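Local coordinates for conserved protein (PDB 2NR4) that binds flavin mononucleotide and is otherwise of unknown function, a flavoprotein with an FMN-binding beta-barrel domain, at residues A[60-65]-A[127-132]. Sequence-based numbering, arbitrary orientation.
Sequences LFKGSH and LRNTDQ. With FMN (flavin mononucleotide), chain C.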
ATOM      1  N   LEU A  60       1.625  -5.200 -21.565  1.00 29.01           N
ATOM      2  CA  LEU A  60       0.251  -4.780 -21.813  1.00 30.28           C
ATOM      3  C   LEU A  60      -0.553  -5.884 -22.523  1.00 31.62           C
ATOM      4  O   LEU A  60      -0.138  -6.416 -23.546  1.00 31.50           O
ATOM      5  CB  LEU A  60       0.234  -3.502 -22.650  1.00 29.71           C
ATOM      6  CG  LEU A  60       1.216  -2.387 -22.320  1.00 28.15           C
ATOM      7  CD1 LEU A  60       1.273  -1.386 -23.457  1.00 31.18           C
ATOM      8  CD2 LEU A  60       0.749  -1.683 -21.055  1.00 26.90           C
ATOM      9  N   PHE A  61      -1.713  -6.221 -21.974  1.00 33.83           N
ATOM     10  CA  PHE A  61      -2.647  -7.127 -22.613  1.00 35.24           C
ATOM     11  C   PHE A  61      -3.095  -6.573 -23.965  1.00 35.07           C
ATOM     12  O   PHE A  61      -3.477  -5.404 -24.086  1.00 33.90           O
ATOM     13  CB  PHE A  61      -3.855  -7.366 -21.695  1.00 37.02           C
ATOM     14  CG  PHE A  61      -3.532  -8.208 -20.491  1.00 40.38           C
ATOM     15  CD1 PHE A  61      -3.000  -9.492 -20.649  1.00 44.26           C
ATOM     16  CD2 PHE A  61      -3.760  -7.729 -19.210  1.00 43.57           C
ATOM     17  CE1 PHE A  61      -2.698 -10.288 -19.537  1.00 47.02           C
ATOM     18  CE2 PHE A  61      -3.452  -8.500 -18.097  1.00 45.19           C
ATOM     19  CZ  PHE A  61      -2.917  -9.790 -18.255  1.00 45.14           C
ATOM     20  N   LYS A  62      -2.999  -7.398 -25.002  1.00 35.25           N
ATOM     21  CA  LYS A  62      -3.324  -6.926 -26.327  1.00 36.39           C
ATOM     22  C   LYS A  62      -4.819  -6.619 -26.399  1.00 35.88           C
ATOM     23  O   LYS A  62      -5.627  -7.339 -25.815  1.00 36.25           O
ATOM     24  CB  LYS A  62      -2.945  -7.966 -27.386  1.00 36.88           C
ATOM     25  CG  LYS A  62      -1.462  -8.147 -27.603  1.00 38.08           C
ATOM     26  CD  LYS A  62      -1.160  -9.033 -28.822  1.00 39.69           C
ATOM     27  CE  LYS A  62      -0.561 -10.369 -28.386  1.00 44.16           C
ATOM     28  NZ  LYS A  62      -0.054 -11.201 -29.525  1.00 47.81           N
ATOM     29  N   GLY A  63      -5.166  -5.547 -27.100  1.00 35.19           N
ATOM     30  CA  GLY A  63      -6.558  -5.203 -27.387  1.00 34.85           C
ATOM     31  C   GLY A  63      -7.095  -4.062 -26.537  1.00 34.40           C
ATOM     32  O   GLY A  63      -8.210  -3.593 -26.761  1.00 34.43           O
ATOM     33  N   SER A  64      -6.325  -3.635 -25.533  1.00 32.75           N
ATOM     34  CA  SER A  64      -6.777  -2.587 -24.634  1.00 31.93           C
ATOM     35  C   SER A  64      -6.531  -1.194 -25.225  1.00 31.63           C
ATOM     36  O   SER A  64      -5.786  -1.032 -26.193  1.00 30.75           O
ATOM     37  CB  SER A  64      -6.060  -2.713 -23.299  1.00 32.89           C
ATOM     38  OG  SER A  64      -4.688  -2.342 -23.427  1.00 32.19           O
ATOM     39  N   HIS A  65      -7.138  -0.174 -24.637  1.00 30.44           N
ATOM     40  CA  HIS A  65      -6.885   1.152 -25.162  1.00 30.59           C
ATOM     41  C   HIS A  65      -5.421   1.588 -24.918  1.00 27.96           C
ATOM     42  O   HIS A  65      -4.790   2.213 -25.777  1.00 27.21           O
ATOM     43  CB  HIS A  65      -7.926   2.148 -24.650  1.00 32.50           C
ATOM     44  CG  HIS A  65      -9.127   2.261 -25.551  1.00 38.91           C
ATOM     45  ND1 HIS A  65      -9.039   2.707 -26.860  1.00 42.62           N
ATOM     46  CD2 HIS A  65     -10.435   1.973 -25.338  1.00 44.22           C
ATOM     47  CE1 HIS A  65     -10.244   2.712 -27.402  1.00 46.07           C
ATOM     48  NE2 HIS A  65     -11.108   2.259 -26.506  1.00 47.21           N
ATOM     49  N   LEU A 127       9.340  -2.458 -28.416  1.00 27.87           N
ATOM     50  CA  LEU A 127       8.049  -3.154 -28.419  1.00 29.20           C
ATOM     51  C   LEU A 127       8.214  -4.548 -28.982  1.00 30.74           C
ATOM     52  O   LEU A 127       8.772  -4.714 -30.064  1.00 30.22           O
ATOM     53  CB  LEU A 127       7.038  -2.342 -29.233  1.00 29.20           C
ATOM     54  CG  LEU A 127       6.425  -1.134 -28.516  1.00 28.59           C
ATOM     55  CD1 LEU A 127       7.451  -0.083 -28.073  1.00 29.00           C
ATOM     56  CD2 LEU A 127       5.352  -0.474 -29.432  1.00 29.78           C
ATOM     57  N   ARG A 128       7.736  -5.562 -28.267  1.00 31.26           N
ATOM     58  CA  ARG A 128       7.879  -6.944 -28.727  1.00 34.03           C
ATOM     59  C   ARG A 128       6.692  -7.725 -28.203  1.00 35.80           C
ATOM     60  O   ARG A 128       6.286  -7.545 -27.048  1.00 34.26           O
ATOM     61  CB  ARG A 128       9.177  -7.574 -28.206  1.00 33.55           C
ATOM     62  CG  ARG A 128       9.360  -7.448 -26.677  1.00 34.22           C
ATOM     63  CD  ARG A 128      10.790  -7.655 -26.244  1.00 35.61           C
ATOM     64  NE  ARG A 128      11.006  -7.508 -24.804  1.00 35.39           N
ATOM     65  CZ  ARG A 128      11.352  -6.383 -24.177  1.00 36.76           C
ATOM     66  NH1 ARG A 128      11.471  -5.244 -24.830  1.00 36.53           N
ATOM     67  NH2 ARG A 128      11.552  -6.396 -22.869  1.00 38.23           N
ATOM     68  N   ASN A 129       6.125  -8.576 -29.050  1.00 38.37           N
ATOM     69  CA  ASN A 129       5.060  -9.459 -28.596  1.00 41.36           C
ATOM     70  C   ASN A 129       5.641 -10.648 -27.869  1.00 43.74           C
ATOM     71  O   ASN A 129       6.611 -11.277 -28.332  1.00 44.81           O
ATOM     72  CB  ASN A 129       4.222  -9.939 -29.762  1.00 41.42           C
ATOM     73  CG  ASN A 129       3.530  -8.819 -30.480  1.00 42.54           C
ATOM     74  OD1 ASN A 129       3.413  -8.850 -31.701  1.00 45.76           O
ATOM     75  ND2 ASN A 129       3.062  -7.815 -29.738  1.00 40.86           N
ATOM     76  N   THR A 130       5.083 -10.933 -26.705  1.00 45.92           N
ATOM     77  CA  THR A 130       5.263 -12.238 -26.079  1.00 48.60           C
ATOM     78  C   THR A 130       3.950 -12.720 -25.507  1.00 49.25           C
ATOM     79  O   THR A 130       3.315 -12.019 -24.702  1.00 50.02           O
ATOM     80  CB  THR A 130       6.386 -12.306 -24.988  1.00 49.12           C
ATOM     81  OG1 THR A 130       5.847 -12.885 -23.789  1.00 50.99           O
ATOM     82  CG2 THR A 130       6.975 -10.939 -24.668  1.00 49.50           C
ATOM     83  N   ASP A 131       3.566 -13.922 -25.939  1.00 49.74           N
ATOM     84  CA  ASP A 131       2.369 -14.603 -25.487  1.00 50.26           C
ATOM     85  C   ASP A 131       1.173 -13.865 -26.060  1.00 49.70           C
ATOM     86  O   ASP A 131       1.029 -13.742 -27.284  1.00 50.25           O
ATOM     87  CB  ASP A 131       2.322 -14.666 -23.949  1.00 50.86           C
ATOM     88  CG  ASP A 131       3.541 -15.377 -23.346  1.00 54.43           C
ATOM     89  OD1 ASP A 131       4.476 -15.754 -24.102  1.00 57.23           O
ATOM     90  OD2 ASP A 131       3.565 -15.561 -22.106  1.00 56.92           O
ATOM     91  N   GLN A 132       0.330 -13.349 -25.179  1.00 48.19           N
ATOM     92  CA  GLN A 132      -0.792 -12.540 -25.620  1.00 47.15           C
ATOM     93  C   GLN A 132      -0.627 -11.103 -25.091  1.00 45.06           C
ATOM     94  O   GLN A 132      -1.604 -10.400 -24.748  1.00 44.55           O
ATOM     95  CB  GLN A 132      -2.102 -13.231 -25.229  1.00 47.81           C
ATOM     96  CG  GLN A 132      -2.010 -14.771 -25.444  1.00 51.22           C
ATOM     97  CD  GLN A 132      -3.301 -15.435 -25.910  1.00 54.60           C
ATOM     98  OE1 GLN A 132      -4.408 -14.918 -25.694  1.00 57.45           O
ATOM     99  NE2 GLN A 132      -3.162 -16.601 -26.552  1.00 55.68           N
TER
HETATM  100  N1  FMN C 401      -3.317  -4.554 -17.762  1.00 42.32           N
HETATM  101  C2  FMN C 401      -2.155  -4.684 -18.493  1.00 42.50           C
HETATM  102  O2  FMN C 401      -2.241  -4.820 -19.710  1.00 42.87           O
HETATM  103  N3  FMN C 401      -0.929  -4.694 -17.862  1.00 41.66           N
HETATM  104  C4  FMN C 401      -0.852  -4.550 -16.485  1.00 41.68           C
HETATM  105  O4  FMN C 401       0.222  -4.340 -15.935  1.00 36.64           O
HETATM  106  C4A FMN C 401      -2.021  -4.407 -15.742  1.00 41.99           C
HETATM  107  N5  FMN C 401      -1.971  -4.271 -14.364  1.00 43.22           N
HETATM  108  C5A FMN C 401      -3.134  -4.110 -13.623  1.00 42.42           C
HETATM  109  C6  FMN C 401      -3.062  -3.955 -12.232  1.00 42.13           C
HETATM  110  C7  FMN C 401      -4.218  -3.791 -11.483  1.00 42.39           C
HETATM  111  C7M FMN C 401      -4.100  -3.699  -9.987  1.00 43.75           C
HETATM  112  C8  FMN C 401      -5.468  -3.803 -12.139  1.00 42.66           C
HETATM  113  C8M FMN C 401      -6.721  -3.473 -11.420  1.00 40.74           C
HETATM  114  C9  FMN C 401      -5.550  -3.963 -13.529  1.00 42.18           C
HETATM  115  C9A FMN C 401      -4.367  -4.106 -14.277  1.00 42.19           C
HETATM  116  N10 FMN C 401      -4.416  -4.261 -15.663  1.00 41.98           N
HETATM  117  C10 FMN C 401      -3.255  -4.413 -16.392  1.00 42.45           C
HETATM  118  C1' FMN C 401      -5.736  -4.420 -16.356  1.00 41.97           C
HETATM  119  C2' FMN C 401      -6.132  -3.075 -16.953  1.00 43.31           C
HETATM  120  O2' FMN C 401      -6.059  -2.083 -15.965  1.00 42.11           O
HETATM  121  C3' FMN C 401      -7.568  -3.166 -17.413  1.00 44.64           C
HETATM  122  O3' FMN C 401      -7.651  -4.152 -18.427  1.00 44.23           O
HETATM  123  C4' FMN C 401      -8.086  -1.810 -17.886  1.00 42.08           C
HETATM  124  O4' FMN C 401      -9.478  -1.968 -18.008  1.00 47.31           O
HETATM  125  C5' FMN C 401      -7.471  -1.385 -19.226  1.00 42.16           C
HETATM  126  O5' FMN C 401      -8.217  -0.331 -19.799  1.00 39.45           O
HETATM  127  P   FMN C 401      -7.807   0.475 -21.147  1.00 40.26           P
HETATM  128  O1P FMN C 401      -8.527  -0.260 -22.291  1.00 38.38           O
HETATM  129  O2P FMN C 401      -6.281   0.343 -21.363  1.00 31.16           O
HETATM  130  O3P FMN C 401      -8.359   1.896 -21.015  1.00 36.38           O
HETATM  131  O   HOH W   1      -0.528 -14.524 -29.536  1.00 61.88           O
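One weak backbone hydrogen bond joins the two segments: the amide N of K62 lies 3.3 Å from the carbonyl O of Q132, nearly straight at 168°. The same carbonyl oxygen also sits at the edge of the F61 ring, near its plane.

Most of the remaining contact is made by the K62 side chain, which lies across the backbone of D131 and Q132. Its CG stands beside the backbone N, and a bend at chi3 (-111°) brings CE to 3.4 Å from the Q132 carbonyl carbon. At the tip, NZ is 3.6 Å from D131 O; a water bridges the two, donating to that oxygen and accepting a weak hydrogen bond from NZ. The end of N129 approaches the same ammonium group, its CG 4.4 Å from NZ, with no hydrogen bond between them.

On its other flank, segment 60-65 holds the flavin. F61 N donates to FMN O2 (2.7 Å, 167°), while F61 CD2 packs 3.5 Å from FMN C2. A type II turn from F61 to S64 then carries the chain to the phosphate; at the backbone angles of G63 a CB would run into K62 O. There H65 N donates to FMN O1P at 2.7 Å, and S64, as N-cap, bonds through OG to W67 N. One short segment thus gives one backbone N-H to the pyrimidine carbonyl and another to the phosphate.

The contact lies at the surface of the antiparallel barrel, where strand 57-61 leads into helix 65-73 and strand 118-130 reverses into strand 133-145. The K62-Q132 bond carries the antiparallel pairing of L60 with L134 one step further, to where the hairpin turns, while L60 packs against T66 and V70 of the helix and I47 of strand 43-51.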